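PDB 6Y3P: KLLA0B12012p from Kluyveromyces lactis, which interacts with the mRNA decapping enzyme Dcp2 and carries a C-terminal tubulin-tyrosine ligase-like ATP-grasp domain, the part present here, which probably binds ATP. Local coordinates for residues I81-L86 with R104-S109; K30-V35 with P377-P382; N203-S208 with K286-H291; L227-Y232 with V392-L397. All coordinates share one frame; numbering follows the deposited sequence.

Interaction 1: residues I81-L86 with R104-S109; sequences IRKHYL and RAFLES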
loop_
_atom_site.group_PDB
_atom_site.type_symbol
_atom_site.label_atom_id
_atom_site.label_comp_id
_atom_site.label_asym_id
_atom_site.label_seq_id
_atom_site.Cartn_x
_atom_site.Cartn_y
_atom_site.Cartn_z
ATOM N N ILE A 81 -4.692 -4.783 -3.749
ATOM C CA ILE A 81 -3.923 -5.351 -2.619
ATOM C C ILE A 81 -2.987 -6.495 -3.057
ATOM O O ILE A 81 -2.097 -6.867 -2.292
ATOM C CB ILE A 81 -4.779 -5.726 -1.377
ATOM C CG1 ILE A 81 -5.891 -6.760 -1.711
ATOM C CG2 ILE A 81 -5.332 -4.462 -0.714
ATOM C CD1 ILE A 81 -6.438 -7.568 -0.504
ATOM N N ARG A 82 -3.125 -6.994 -4.294
ATOM C CA ARG A 82 -2.213 -8.022 -4.797
ATOM C C ARG A 82 -1.249 -7.365 -5.769
ATOM O O ARG A 82 -1.679 -6.875 -6.810
ATOM C CB ARG A 82 -2.968 -9.199 -5.444
ATOM C CG ARG A 82 -3.761 -10.054 -4.451
ATOM C CD ARG A 82 -2.941 -11.179 -3.833
ATOM N NE ARG A 82 -2.467 -12.149 -4.828
ATOM C CZ ARG A 82 -3.178 -13.179 -5.283
ATOM N NH1 ARG A 82 -4.416 -13.388 -4.847
ATOM N NH2 ARG A 82 -2.658 -14.005 -6.181
ATOM N N LYS A 83 0.053 -7.338 -5.417
ATOM C CA LYS A 83 1.118 -6.692 -6.201
ATOM C C LYS A 83 1.229 -7.226 -7.649
ATOM O O LYS A 83 1.604 -6.452 -8.527
ATOM C CB LYS A 83 2.478 -6.722 -5.447
ATOM C CG LYS A 83 3.650 -5.900 -6.051
ATOM C CD LYS A 83 3.280 -4.526 -6.669
ATOM C CE LYS A 83 4.296 -3.987 -7.665
ATOM N NZ LYS A 83 5.497 -3.387 -7.000
ATOM N N HIS A 84 0.837 -8.488 -7.931
ATOM C CA HIS A 84 0.876 -8.961 -9.317
ATOM C C HIS A 84 -0.259 -8.276 -10.095
ATOM O O HIS A 84 -0.030 -7.680 -11.154
ATOM C CB HIS A 84 0.800 -10.501 -9.406
ATOM C CG HIS A 84 0.590 -11.035 -10.798
ATOM N ND1 HIS A 84 -0.684 -11.264 -11.303
ATOM C CD2 HIS A 84 1.498 -11.371 -11.749
ATOM C CE1 HIS A 84 -0.513 -11.716 -12.538
ATOM N NE2 HIS A 84 0.779 -11.809 -12.849
ATOM N N TYR A 85 -1.452 -8.280 -9.508
ATOM C CA TYR A 85 -2.656 -7.715 -10.093
ATOM C C TYR A 85 -2.628 -6.182 -10.154
ATOM O O TYR A 85 -3.113 -5.621 -11.139
ATOM C CB TYR A 85 -3.886 -8.284 -9.375
ATOM C CG TYR A 85 -4.039 -9.751 -9.707
ATOM C CD1 TYR A 85 -4.726 -10.159 -10.848
ATOM C CD2 TYR A 85 -3.369 -10.729 -8.967
ATOM C CE1 TYR A 85 -4.800 -11.503 -11.212
ATOM C CE2 TYR A 85 -3.424 -12.078 -9.329
ATOM C CZ TYR A 85 -4.163 -12.464 -10.441
ATOM O OH TYR A 85 -4.285 -13.795 -10.789
ATOM N N LEU A 86 -1.981 -5.519 -9.163
ATOM C CA LEU A 86 -1.783 -4.069 -9.086
ATOM C C LEU A 86 -1.079 -3.621 -10.357
ATOM O O LEU A 86 -1.563 -2.703 -11.022
ATOM C CB LEU A 86 -0.936 -3.676 -7.839
ATOM C CG LEU A 86 -0.697 -2.182 -7.593
ATOM C CD1 LEU A 86 -1.996 -1.467 -7.203
ATOM C CD2 LEU A 86 0.342 -1.967 -6.503
ATOM N N ARG A 104 5.251 7.106 -14.017
ATOM C CA ARG A 104 6.508 7.393 -13.320
ATOM C C ARG A 104 6.528 6.888 -11.882
ATOM O O ARG A 104 7.528 6.337 -11.462
ATOM C CB ARG A 104 6.814 8.910 -13.322
ATOM C CG ARG A 104 8.094 9.290 -14.070
ATOM C CD ARG A 104 9.372 8.688 -13.470
ATOM N NE ARG A 104 10.592 9.229 -14.080
ATOM C CZ ARG A 104 11.825 8.822 -13.785
ATOM N NH1 ARG A 104 12.018 7.851 -12.899
ATOM N NH2 ARG A 104 12.873 9.379 -14.379
ATOM N N ALA A 105 5.442 7.132 -11.121
ATOM C CA ALA A 105 5.250 6.855 -9.697
ATOM C C ALA A 105 4.875 5.396 -9.328
ATOM O O ALA A 105 4.180 5.178 -8.344
ATOM C CB ALA A 105 4.206 7.823 -9.142
ATOM N N PHE A 106 5.392 4.404 -10.058
ATOM C CA PHE A 106 5.110 2.994 -9.767
ATOM C C PHE A 106 6.282 2.077 -10.120
ATOM O O PHE A 106 6.859 2.196 -11.205
ATOM C CB PHE A 106 3.829 2.533 -10.497
ATOM C CG PHE A 106 3.489 1.074 -10.337
ATOM C CD1 PHE A 106 3.245 0.532 -9.077
ATOM C CD2 PHE A 106 3.372 0.246 -11.446
ATOM C CE1 PHE A 106 2.887 -0.812 -8.936
ATOM C CE2 PHE A 106 3.024 -1.098 -11.297
ATOM C CZ PHE A 106 2.780 -1.614 -10.046
ATOM N N LEU A 107 6.604 1.149 -9.213
ATOM C CA LEU A 107 7.672 0.186 -9.410
ATOM C C LEU A 107 7.035 -1.051 -9.926
ATOM O O LEU A 107 6.326 -1.726 -9.191
ATOM C CB LEU A 107 8.444 -0.104 -8.099
ATOM C CG LEU A 107 9.225 1.054 -7.530
ATOM C CD1 LEU A 107 9.732 0.730 -6.167
ATOM C CD2 LEU A 107 10.350 1.499 -8.456
ATOM N N GLU A 108 7.187 -1.286 -11.233
ATOM C CA GLU A 108 6.622 -2.441 -11.907
ATOM C C GLU A 108 7.268 -3.710 -11.379
ATOM O O GLU A 108 8.421 -3.686 -10.948
ATOM C CB GLU A 108 6.904 -2.374 -13.408
ATOM C CG GLU A 108 6.270 -1.205 -14.121
ATOM C CD GLU A 108 6.763 -1.102 -15.546
ATOM O OE1 GLU A 108 7.959 -0.780 -15.734
ATOM O OE2 GLU A 108 5.969 -1.389 -16.471
ATOM N N SER A 109 6.521 -4.807 -11.415
ATOM C CA SER A 109 6.991 -6.141 -11.062
ATOM C C SER A 109 6.413 -7.105 -12.082
ATOM O O SER A 109 5.371 -6.830 -12.696
ATOM C CB SER A 109 6.576 -6.530 -9.648
ATOM O OG SER A 109 5.167 -6.468 -9.505
#

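Interaction 2: residues K30-V35 with P377-P382; sequences KHLPNV and PMFNLP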
loop_
_atom_site.group_PDB
_atom_site.type_symbol
_atom_site.label_atom_id
_atom_site.label_comp_id
_atom_site.label_asym_id
_atom_site.label_seq_id
_atom_site.Cartn_x
_atom_site.Cartn_y
_atom_site.Cartn_z
ATOM N N LYS A 30 -17.097 10.154 20.978
ATOM C CA LYS A 30 -17.057 11.571 20.629
ATOM C C LYS A 30 -17.954 11.977 19.453
ATOM O O LYS A 30 -18.697 12.955 19.577
ATOM C CB LYS A 30 -15.607 11.995 20.374
ATOM C CG LYS A 30 -15.370 13.500 20.355
ATOM C CD LYS A 30 -14.004 13.869 19.775
ATOM C CE LYS A 30 -12.914 13.907 20.817
ATOM N NZ LYS A 30 -11.621 14.359 20.240
ATOM N N HIS A 31 -17.881 11.257 18.319
ATOM C CA HIS A 31 -18.598 11.647 17.105
ATOM C C HIS A 31 -19.918 10.924 16.869
ATOM O O HIS A 31 -20.698 11.356 16.013
ATOM C CB HIS A 31 -17.686 11.531 15.872
ATOM C CG HIS A 31 -16.397 12.260 16.030
ATOM N ND1 HIS A 31 -16.362 13.632 16.213
ATOM C CD2 HIS A 31 -15.133 11.785 16.040
ATOM C CE1 HIS A 31 -15.086 13.945 16.338
ATOM N NE2 HIS A 31 -14.309 12.869 16.242
ATOM N N LEU A 32 -20.180 9.836 17.615
ATOM C CA LEU A 32 -21.460 9.114 17.537
ATOM C C LEU A 32 -21.918 8.797 18.983
ATOM O O LEU A 32 -22.032 7.623 19.357
ATOM C CB LEU A 32 -21.363 7.862 16.639
ATOM C CG LEU A 32 -21.393 8.112 15.134
ATOM C CD1 LEU A 32 -20.060 7.864 14.524
ATOM C CD2 LEU A 32 -22.325 7.194 14.454
ATOM N N PRO A 33 -22.138 9.829 19.841
ATOM C CA PRO A 33 -22.522 9.546 21.241
ATOM C C PRO A 33 -23.858 8.820 21.429
ATOM O O PRO A 33 -24.022 8.116 22.426
ATOM C CB PRO A 33 -22.524 10.933 21.899
ATOM C CG PRO A 33 -22.758 11.889 20.781
ATOM C CD PRO A 33 -22.053 11.289 19.600
ATOM N N ASN A 34 -24.789 8.974 20.470
ATOM C CA ASN A 34 -26.130 8.379 20.518
ATOM C C ASN A 34 -26.200 6.949 19.970
ATOM O O ASN A 34 -27.249 6.302 20.077
ATOM C CB ASN A 34 -27.158 9.289 19.837
ATOM C CG ASN A 34 -27.384 10.574 20.592
ATOM O OD1 ASN A 34 -27.816 10.578 21.747
ATOM N ND2 ASN A 34 -27.074 11.693 19.967
ATOM N N VAL A 35 -25.078 6.443 19.427
ATOM C CA VAL A 35 -25.025 5.087 18.885
ATOM C C VAL A 35 -24.314 4.126 19.862
ATOM O O VAL A 35 -23.136 4.334 20.165
ATOM C CB VAL A 35 -24.452 5.029 17.457
ATOM C CG1 VAL A 35 -24.541 3.621 16.902
ATOM C CG2 VAL A 35 -25.161 6.024 16.538
ATOM N N PRO A 377 -21.710 9.705 8.257
ATOM C CA PRO A 377 -22.695 9.682 7.158
ATOM C C PRO A 377 -23.452 8.364 6.905
ATOM O O PRO A 377 -24.541 8.403 6.331
ATOM C CB PRO A 377 -21.854 10.078 5.943
ATOM C CG PRO A 377 -20.769 10.871 6.490
ATOM C CD PRO A 377 -20.399 10.140 7.734
ATOM N N MET A 378 -22.920 7.215 7.343
ATOM C CA MET A 378 -23.653 5.967 7.143
ATOM C C MET A 378 -24.727 5.797 8.224
ATOM O O MET A 378 -25.582 4.926 8.104
ATOM C CB MET A 378 -22.750 4.717 6.954
ATOM C CG MET A 378 -21.412 4.741 7.675
ATOM S SD MET A 378 -20.256 3.390 7.286
ATOM C CE MET A 378 -20.147 3.566 5.427
ATOM N N PHE A 379 -24.735 6.701 9.222
ATOM C CA PHE A 379 -25.725 6.753 10.296
ATOM C C PHE A 379 -26.630 7.977 10.086
ATOM O O PHE A 379 -27.315 8.410 11.012
ATOM C CB PHE A 379 -25.007 6.815 11.654
ATOM C CG PHE A 379 -24.434 5.484 12.062
ATOM C CD1 PHE A 379 -23.190 5.076 11.607
ATOM C CD2 PHE A 379 -25.141 4.631 12.895
ATOM C CE1 PHE A 379 -22.680 3.831 11.962
ATOM C CE2 PHE A 379 -24.635 3.375 13.235
ATOM C CZ PHE A 379 -23.407 2.988 12.772
ATOM N N ASN A 380 -26.607 8.532 8.851
ATOM C CA ASN A 380 -27.350 9.707 8.386
ATOM C C ASN A 380 -26.972 11.014 9.145
ATOM O O ASN A 380 -27.721 11.999 9.115
ATOM C CB ASN A 380 -28.878 9.456 8.371
ATOM C CG ASN A 380 -29.664 10.458 7.543
ATOM O OD1 ASN A 380 -29.256 10.856 6.441
ATOM N ND2 ASN A 380 -30.794 10.920 8.077
ATOM N N LEU A 381 -25.776 11.034 9.765
ATOM C CA LEU A 381 -25.226 12.192 10.480
ATOM C C LEU A 381 -24.274 12.967 9.550
ATOM O O LEU A 381 -23.478 12.336 8.855
ATOM C CB LEU A 381 -24.496 11.762 11.765
ATOM C CG LEU A 381 -25.317 10.932 12.761
ATOM C CD1 LEU A 381 -24.439 10.345 13.864
ATOM C CD2 LEU A 381 -26.440 11.758 13.366
ATOM N N PRO A 382 -24.351 14.323 9.489
ATOM C CA PRO A 382 -23.455 15.068 8.579
ATOM C C PRO A 382 -21.952 14.879 8.829
ATOM O O PRO A 382 -21.521 14.864 9.984
ATOM C CB PRO A 382 -23.865 16.537 8.781
ATOM C CG PRO A 382 -24.582 16.571 10.090
ATOM C CD PRO A 382 -25.258 15.234 10.219
#

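Interaction 3: residues N203-S208 with K286-H291; sequences NPLLLS and KDIPSH. With SO4 (sulfate ion), chain C; SO4 (sulfate ion), chain D.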
loop_
_atom_site.group_PDB
_atom_site.type_symbol
_atom_site.label_atom_id
_atom_site.label_comp_id
_atom_site.label_asym_id
_atom_site.label_seq_id
_atom_site.Cartn_x
_atom_site.Cartn_y
_atom_site.Cartn_z
ATOM N N ASN A 203 18.772 4.736 -6.417
ATOM C CA ASN A 203 18.751 6.145 -6.065
ATOM C C ASN A 203 17.973 6.446 -4.723
ATOM O O ASN A 203 17.236 7.416 -4.737
ATOM C CB ASN A 203 17.901 6.732 -7.243
ATOM C CG ASN A 203 18.208 8.122 -7.668
ATOM O OD1 ASN A 203 19.338 8.608 -7.568
ATOM N ND2 ASN A 203 17.218 8.757 -8.250
ATOM N N PRO A 204 17.988 5.707 -3.594
ATOM C CA PRO A 204 17.126 6.124 -2.469
ATOM C C PRO A 204 17.533 7.442 -1.809
ATOM O O PRO A 204 18.705 7.743 -1.785
ATOM C CB PRO A 204 17.227 4.935 -1.493
ATOM C CG PRO A 204 18.561 4.421 -1.709
ATOM C CD PRO A 204 18.763 4.511 -3.217
ATOM N N LEU A 205 16.571 8.222 -1.312
ATOM C CA LEU A 205 16.823 9.478 -0.605
ATOM C C LEU A 205 17.476 9.119 0.732
ATOM O O LEU A 205 16.931 8.324 1.514
ATOM C CB LEU A 205 15.504 10.252 -0.375
ATOM C CG LEU A 205 15.562 11.551 0.434
ATOM C CD1 LEU A 205 16.539 12.558 -0.170
ATOM C CD2 LEU A 205 14.165 12.158 0.574
ATOM N N LEU A 206 18.686 9.645 0.927
ATOM C CA LEU A 206 19.534 9.418 2.104
ATOM C C LEU A 206 19.685 10.707 2.865
ATOM O O LEU A 206 20.163 11.693 2.304
ATOM C CB LEU A 206 20.900 8.825 1.702
ATOM C CG LEU A 206 20.777 7.508 0.916
ATOM C CD1 LEU A 206 22.128 7.092 0.319
ATOM C CD2 LEU A 206 20.101 6.404 1.759
ATOM N N LEU A 207 19.213 10.699 4.111
ATOM C CA LEU A 207 19.156 11.849 5.005
ATOM C C LEU A 207 20.224 11.762 6.025
ATOM O O LEU A 207 20.503 10.665 6.502
ATOM C CB LEU A 207 17.765 11.942 5.703
ATOM C CG LEU A 207 16.537 12.067 4.751
ATOM C CD1 LEU A 207 15.219 12.028 5.529
ATOM C CD2 LEU A 207 16.637 13.326 3.872
ATOM N N SER A 208 20.820 12.919 6.367
ATOM C CA SER A 208 21.905 13.070 7.344
ATOM C C SER A 208 21.452 12.513 8.703
ATOM O O SER A 208 22.046 11.568 9.209
ATOM C CB SER A 208 22.286 14.546 7.466
ATOM O OG SER A 208 22.958 14.882 8.672
ATOM N N LYS A 286 13.197 17.029 9.124
ATOM C CA LYS A 286 13.503 18.399 8.735
ATOM C C LYS A 286 14.637 18.504 7.731
ATOM O O LYS A 286 14.776 19.549 7.096
ATOM C CB LYS A 286 13.725 19.310 9.951
ATOM C CG LYS A 286 12.554 19.346 10.946
ATOM C CD LYS A 286 11.191 19.671 10.328
ATOM C CE LYS A 286 10.096 19.652 11.370
ATOM N NZ LYS A 286 8.743 19.580 10.752
ATOM N N ASP A 287 15.405 17.414 7.519
ATOM C CA ASP A 287 16.455 17.389 6.497
ATOM C C ASP A 287 15.850 17.303 5.087
ATOM O O ASP A 287 16.542 17.547 4.084
ATOM C CB ASP A 287 17.499 16.323 6.787
ATOM C CG ASP A 287 18.466 16.733 7.883
ATOM O OD1 ASP A 287 18.582 17.966 8.166
ATOM O OD2 ASP A 287 19.186 15.862 8.377
ATOM N N ILE A 288 14.520 17.103 5.022
ATOM C CA ILE A 288 13.774 17.193 3.765
ATOM C C ILE A 288 13.262 18.636 3.765
ATOM O O ILE A 288 12.474 18.958 4.644
ATOM C CB ILE A 288 12.602 16.156 3.624
ATOM C CG1 ILE A 288 13.102 14.708 3.819
ATOM C CG2 ILE A 288 11.914 16.313 2.243
ATOM C CD1 ILE A 288 11.976 13.680 4.008
ATOM N N PRO A 289 13.694 19.537 2.849
ATOM C CA PRO A 289 13.110 20.907 2.849
ATOM C C PRO A 289 11.575 20.868 2.783
ATOM O O PRO A 289 11.043 20.006 2.111
ATOM C CB PRO A 289 13.752 21.586 1.621
ATOM C CG PRO A 289 14.955 20.712 1.241
ATOM C CD PRO A 289 14.621 19.330 1.707
ATOM N N SER A 290 10.865 21.751 3.499
ATOM C CA SER A 290 9.396 21.749 3.529
ATOM C C SER A 290 8.714 21.728 2.151
ATOM O O SER A 290 7.732 21.005 2.005
ATOM C CB SER A 290 8.831 22.882 4.384
ATOM O OG SER A 290 9.278 24.136 3.904
ATOM N N HIS A 291 9.232 22.442 1.151
ATOM C CA HIS A 291 8.638 22.433 -0.186
ATOM C C HIS A 291 8.799 21.059 -0.850
ATOM O O HIS A 291 7.964 20.685 -1.667
ATOM C CB HIS A 291 9.184 23.564 -1.065
ATOM C CG HIS A 291 10.582 23.331 -1.546
ATOM N ND1 HIS A 291 11.686 23.774 -0.822
ATOM C CD2 HIS A 291 11.017 22.708 -2.662
ATOM C CE1 HIS A 291 12.745 23.400 -1.521
ATOM N NE2 HIS A 291 12.392 22.741 -2.620
HETATM S S SO4 C . 13.099 24.835 4.795
HETATM O O1 SO4 C . 14.186 25.267 3.925
HETATM O O2 SO4 C . 12.846 25.834 5.841
HETATM O O3 SO4 C . 13.427 23.566 5.417
HETATM O O4 SO4 C . 11.913 24.681 3.993
HETATM S S SO4 D . 8.810 23.144 9.091
HETATM O O1 SO4 D . 9.884 23.552 8.182
HETATM O O2 SO4 D . 7.819 24.220 9.195
HETATM O O3 SO4 D . 8.163 21.946 8.560
HETATM O O4 SO4 D . 9.377 22.858 10.417
#

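Interaction 4: residues L227-Y232 with V392-L397; sequences LQVFVY and VEVLKL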
loop_
_atom_site.group_PDB
_atom_site.type_symbol
_atom_site.label_atom_id
_atom_site.label_comp_id
_atom_site.label_asym_id
_atom_site.label_seq_id
_atom_site.Cartn_x
_atom_site.Cartn_y
_atom_site.Cartn_z
ATOM N N LEU A 227 -17.928 6.602 -4.332
ATOM C CA LEU A 227 -16.628 6.326 -3.739
ATOM C C LEU A 227 -15.985 7.640 -3.390
ATOM O O LEU A 227 -15.945 8.551 -4.221
ATOM C CB LEU A 227 -15.710 5.563 -4.725
ATOM C CG LEU A 227 -14.229 5.342 -4.297
ATOM C CD1 LEU A 227 -14.089 4.154 -3.334
ATOM C CD2 LEU A 227 -13.349 5.111 -5.504
ATOM N N GLN A 228 -15.419 7.716 -2.185
ATOM C CA GLN A 228 -14.609 8.839 -1.743
ATOM C C GLN A 228 -13.288 8.283 -1.295
ATOM O O GLN A 228 -13.247 7.243 -0.629
ATOM C CB GLN A 228 -15.271 9.592 -0.614
ATOM C CG GLN A 228 -16.283 10.617 -1.103
ATOM C CD GLN A 228 -17.031 11.168 0.069
ATOM O OE1 GLN A 228 -17.771 10.442 0.741
ATOM N NE2 GLN A 228 -16.770 12.427 0.405
ATOM N N VAL A 229 -12.197 8.936 -1.707
ATOM C CA VAL A 229 -10.843 8.512 -1.360
ATOM C C VAL A 229 -10.190 9.601 -0.537
ATOM O O VAL A 229 -10.162 10.757 -0.951
ATOM C CB VAL A 229 -9.969 8.069 -2.556
ATOM C CG1 VAL A 229 -8.661 7.448 -2.052
ATOM C CG2 VAL A 229 -10.712 7.090 -3.472
ATOM N N PHE A 230 -9.718 9.230 0.658
ATOM C CA PHE A 230 -9.137 10.151 1.604
ATOM C C PHE A 230 -7.734 9.735 1.952
ATOM O O PHE A 230 -7.498 8.600 2.377
ATOM C CB PHE A 230 -9.982 10.204 2.876
ATOM C CG PHE A 230 -11.390 10.702 2.683
ATOM C CD1 PHE A 230 -11.676 12.060 2.732
ATOM C CD2 PHE A 230 -12.436 9.812 2.474
ATOM C CE1 PHE A 230 -12.977 12.519 2.568
ATOM C CE2 PHE A 230 -13.737 10.273 2.321
ATOM C CZ PHE A 230 -13.997 11.624 2.361
ATOM N N VAL A 231 -6.795 10.649 1.752
ATOM C CA VAL A 231 -5.402 10.417 2.104
ATOM C C VAL A 231 -5.144 11.130 3.432
ATOM O O VAL A 231 -5.522 12.284 3.616
ATOM C CB VAL A 231 -4.446 10.866 0.976
ATOM C CG1 VAL A 231 -2.995 10.834 1.426
ATOM C CG2 VAL A 231 -4.634 10.019 -0.280
ATOM N N TYR A 232 -4.557 10.406 4.372
ATOM C CA TYR A 232 -4.159 10.913 5.677
ATOM C C TYR A 232 -2.739 11.517 5.527
ATOM O O TYR A 232 -1.783 10.795 5.218
ATOM C CB TYR A 232 -4.201 9.780 6.724
ATOM C CG TYR A 232 -3.972 10.275 8.131
ATOM C CD1 TYR A 232 -4.639 11.404 8.615
ATOM C CD2 TYR A 232 -3.106 9.613 8.988
ATOM C CE1 TYR A 232 -4.418 11.878 9.909
ATOM C CE2 TYR A 232 -2.886 10.070 10.288
ATOM C CZ TYR A 232 -3.547 11.202 10.742
ATOM O OH TYR A 232 -3.346 11.633 12.025
ATOM N N VAL A 392 -7.531 14.445 3.659
ATOM C CA VAL A 392 -7.819 15.107 2.392
ATOM C C VAL A 392 -8.521 14.218 1.360
ATOM O O VAL A 392 -8.016 13.151 1.009
ATOM C CB VAL A 392 -6.485 15.696 1.853
ATOM C CG1 VAL A 392 -6.691 16.503 0.568
ATOM C CG2 VAL A 392 -5.782 16.534 2.926
ATOM N N GLU A 393 -9.654 14.700 0.833
ATOM C CA GLU A 393 -10.391 14.013 -0.216
ATOM C C GLU A 393 -9.673 14.233 -1.544
ATOM O O GLU A 393 -9.637 15.366 -2.030
ATOM C CB GLU A 393 -11.821 14.500 -0.295
ATOM C CG GLU A 393 -12.697 13.522 -1.047
ATOM C CD GLU A 393 -13.989 14.156 -1.498
ATOM O OE1 GLU A 393 -14.022 14.692 -2.627
ATOM O OE2 GLU A 393 -14.935 14.202 -0.685
ATOM N N VAL A 394 -9.100 13.145 -2.120
ATOM C CA VAL A 394 -8.288 13.192 -3.340
ATOM C C VAL A 394 -9.040 12.686 -4.573
ATOM O O VAL A 394 -8.607 12.919 -5.704
ATOM C CB VAL A 394 -6.920 12.474 -3.152
ATOM C CG1 VAL A 394 -6.128 13.102 -2.020
ATOM C CG2 VAL A 394 -7.094 10.967 -2.914
ATOM N N LEU A 395 -10.150 11.983 -4.358
ATOM C CA LEU A 395 -11.006 11.481 -5.435
ATOM C C LEU A 395 -12.391 11.298 -4.918
ATOM O O LEU A 395 -12.567 10.837 -3.787
ATOM C CB LEU A 395 -10.497 10.147 -6.019
ATOM C CG LEU A 395 -11.238 9.618 -7.264
ATOM C CD1 LEU A 395 -10.922 10.465 -8.523
ATOM C CD2 LEU A 395 -10.953 8.141 -7.499
ATOM N N LYS A 396 -13.375 11.639 -5.754
ATOM C CA LYS A 396 -14.785 11.419 -5.485
ATOM C C LYS A 396 -15.442 10.954 -6.762
ATOM O O LYS A 396 -15.380 11.658 -7.776
ATOM C CB LYS A 396 -15.463 12.684 -4.949
ATOM C CG LYS A 396 -16.840 12.436 -4.329
ATOM C CD LYS A 396 -17.853 13.564 -4.642
ATOM C CE LYS A 396 -17.638 14.872 -3.909
ATOM N NZ LYS A 396 -17.875 14.759 -2.443
ATOM N N LEU A 397 -16.043 9.759 -6.734
ATOM C CA LEU A 397 -16.806 9.228 -7.863
ATOM C C LEU A 397 -18.274 9.158 -7.481
ATOM O O LEU A 397 -18.598 8.727 -6.366
ATOM C CB LEU A 397 -16.325 7.830 -8.285
ATOM C CG LEU A 397 -14.871 7.692 -8.748
ATOM C CD1 LEU A 397 -14.516 6.237 -8.911
ATOM C CD2 LEU A 397 -14.618 8.425 -10.061
#

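Interaction 1: residues I81-L86 with R104-S109
R82 sits at the N-cap of helix 83-95. Its carbonyl O accepts a hydrogen bond from the backbone N of L86, which closes the first turn of that helix. K83 follows and carries most of the contact. Its CG is anti to the backbone N (chi1 -171°), and the chain then bends at chi2 and again at chi4. These bends bring the ammonium group to the loop that precedes strand 109-113. K83 NZ donates to L107 O at 2.9 Å, nearly along the C=O axis. The same nitrogen also bonds L344 O and Q198 OE1, so three acceptors grip one charged group. K83 CE lies 3.2 Å from S109 OG and 3.7 Å from F106 CZ. The lysine thus ties the start of a helix to strands 194-200 and 341-347, which belong to two different sheets of the ATP-grasp fold. An alanine at K83 would remove the ammonium group and would probably leave L107 O, L344 O and Q198 OE1 without a shared donor where helix and sheets meet. L86, one turn further along, adds an apolar touch. Its CD2 approaches F106 CE1 at 3.7 Å, oblique to the ring. The L86 and F106 side chains run past each other in opposite directions. On the helix, the F106 ring also meets S87 and I90.

Interaction 2: residues K30-V35 with P377-P382
L32 CD2 lies over one face of the F379 ring. It is 3.9 Å from the ring centroid and 26° off the ring normal, which makes a CH-pi contact. The methyl is shifted toward the rim, and its closest ring atom is F379 CG at 3.6 Å. The two side chains cross at about a right angle. V35 CG1 touches F379 CE2 of the same ring at 3.7 Å, obliquely. L381 CD1 completes the apolar cluster, 3.8 Å from L32 CD2. An alanine at F379 would remove the ring and is likely to cost both L32 and V35 their main partner here. The backbone sets these positions. L32 is the first residue to leave helix 21-31, and a type I beta turn from L32 to V35 sends both side chains toward 377-382. V35 N closes that turn on L32 O at 3.3 Å. R376 adds a polar tie to H31 O and P382 O. Around the cluster, L32 also packs on V371 and V375 of helix 357-375. V35 and F379 rest on A8 and I10 of strand 8-12, and F379 reaches L48 and F50 of strand 48-52. These are adjacent strands of the four-stranded parallel sheet, so the cluster seats the end of helix 21-31 and the loop after helix 357-375 against it.

Interaction 3: residues N203-S208 with K286-H291
The apolar part of this contact rests on I288 and two leucines. I288 CG1 lies 3.8 Å from L207 CD2, and L207 CD1 is equally near to it. The isoleucine therefore meets both branches of L207, and the two side chains cross obliquely. L205 CD2 makes a looser touch on I288 CG1 at 4.3 Å. F215 of strand 215-224 packs on both L207 and I288. At the exposed end, D287 OD2 touches S208 CB at 3.5 Å, a van der Waals contact rather than a bond. The backbone N of D287 is held by E209 OE2, just beyond S208. The third group is hydrogen bonding to two sulfates, probably from the crystallisation liquor. One accepts bonds from S290 OG at 2.7 Å and from S290 N at 3.2 Å, both to O4. The S290 torsion (chi1 58°) lets both donors meet one oxygen. K286 NZ holds the other sulfate through O3 at 3.3 Å and more weakly through O4. R293 NH1 also bonds a sulfate. S290 opens helix 290-313, with P289 at its N-cap. An anion bonded by a backbone N-H and a side chain of the first turn is typical of a helix N-terminus.

Interaction 4: residues L227-Y232 with V392-L397
Strands 228-239 and 391-396 pair antiparallel within the larger antiparallel sheet, with a beta bulge in the pairing. V229 N donates to L395 O at 2.8 Å, and V394 N returns a bond to V229 O at 2.9 Å. The register then shifts by one, so F230 pairs with E393. V231 and V392 bond to each other in both directions, as do L227 and L397 at the other end. On the face of Q228 and F230, Q228 NE2 donates to E393 OE2 at 2.8 Å (162° at the hydrogen). The donor lies above the carboxylate plane, and the oxygen lies in the amide plane. K396 NZ makes a salt bridge to the same OE2, with a weak hydrogen bond. E393 CB packs against F230 CE1 at 3.7 Å. On the other face, V231 CG2 meets V394 CG2 at 3.7 Å, and V229 lies beside L395. Helix 290-313 covers V229 and V231. One extra residue, V394, in strand 391-396 is what defines a beta bulge in an antiparallel ladder.

Interactions 1 and 2 are buried, and interaction 3 has a buried apolar centre with exposed outer residues. Interaction 4 is partly buried and covers the most surface. Their chemistry follows their place. Interaction 1 lies nearest the chain centre and turns on a lysine ammonium held by three acceptors. Interaction 2 lies farthest out and is wholly apolar between its segments. Interaction 4 is mainly a backbone ladder. Helix 290-313 links interactions 3 and 4: it starts in 286-291 and later covers V229 and V231. Helix 357-375 similarly touches both interaction 2 and interaction 4, whose nearest atoms are about 6 Å apart. Interactions 1 and 3 are nested inside the chain loop that interaction 2 closes.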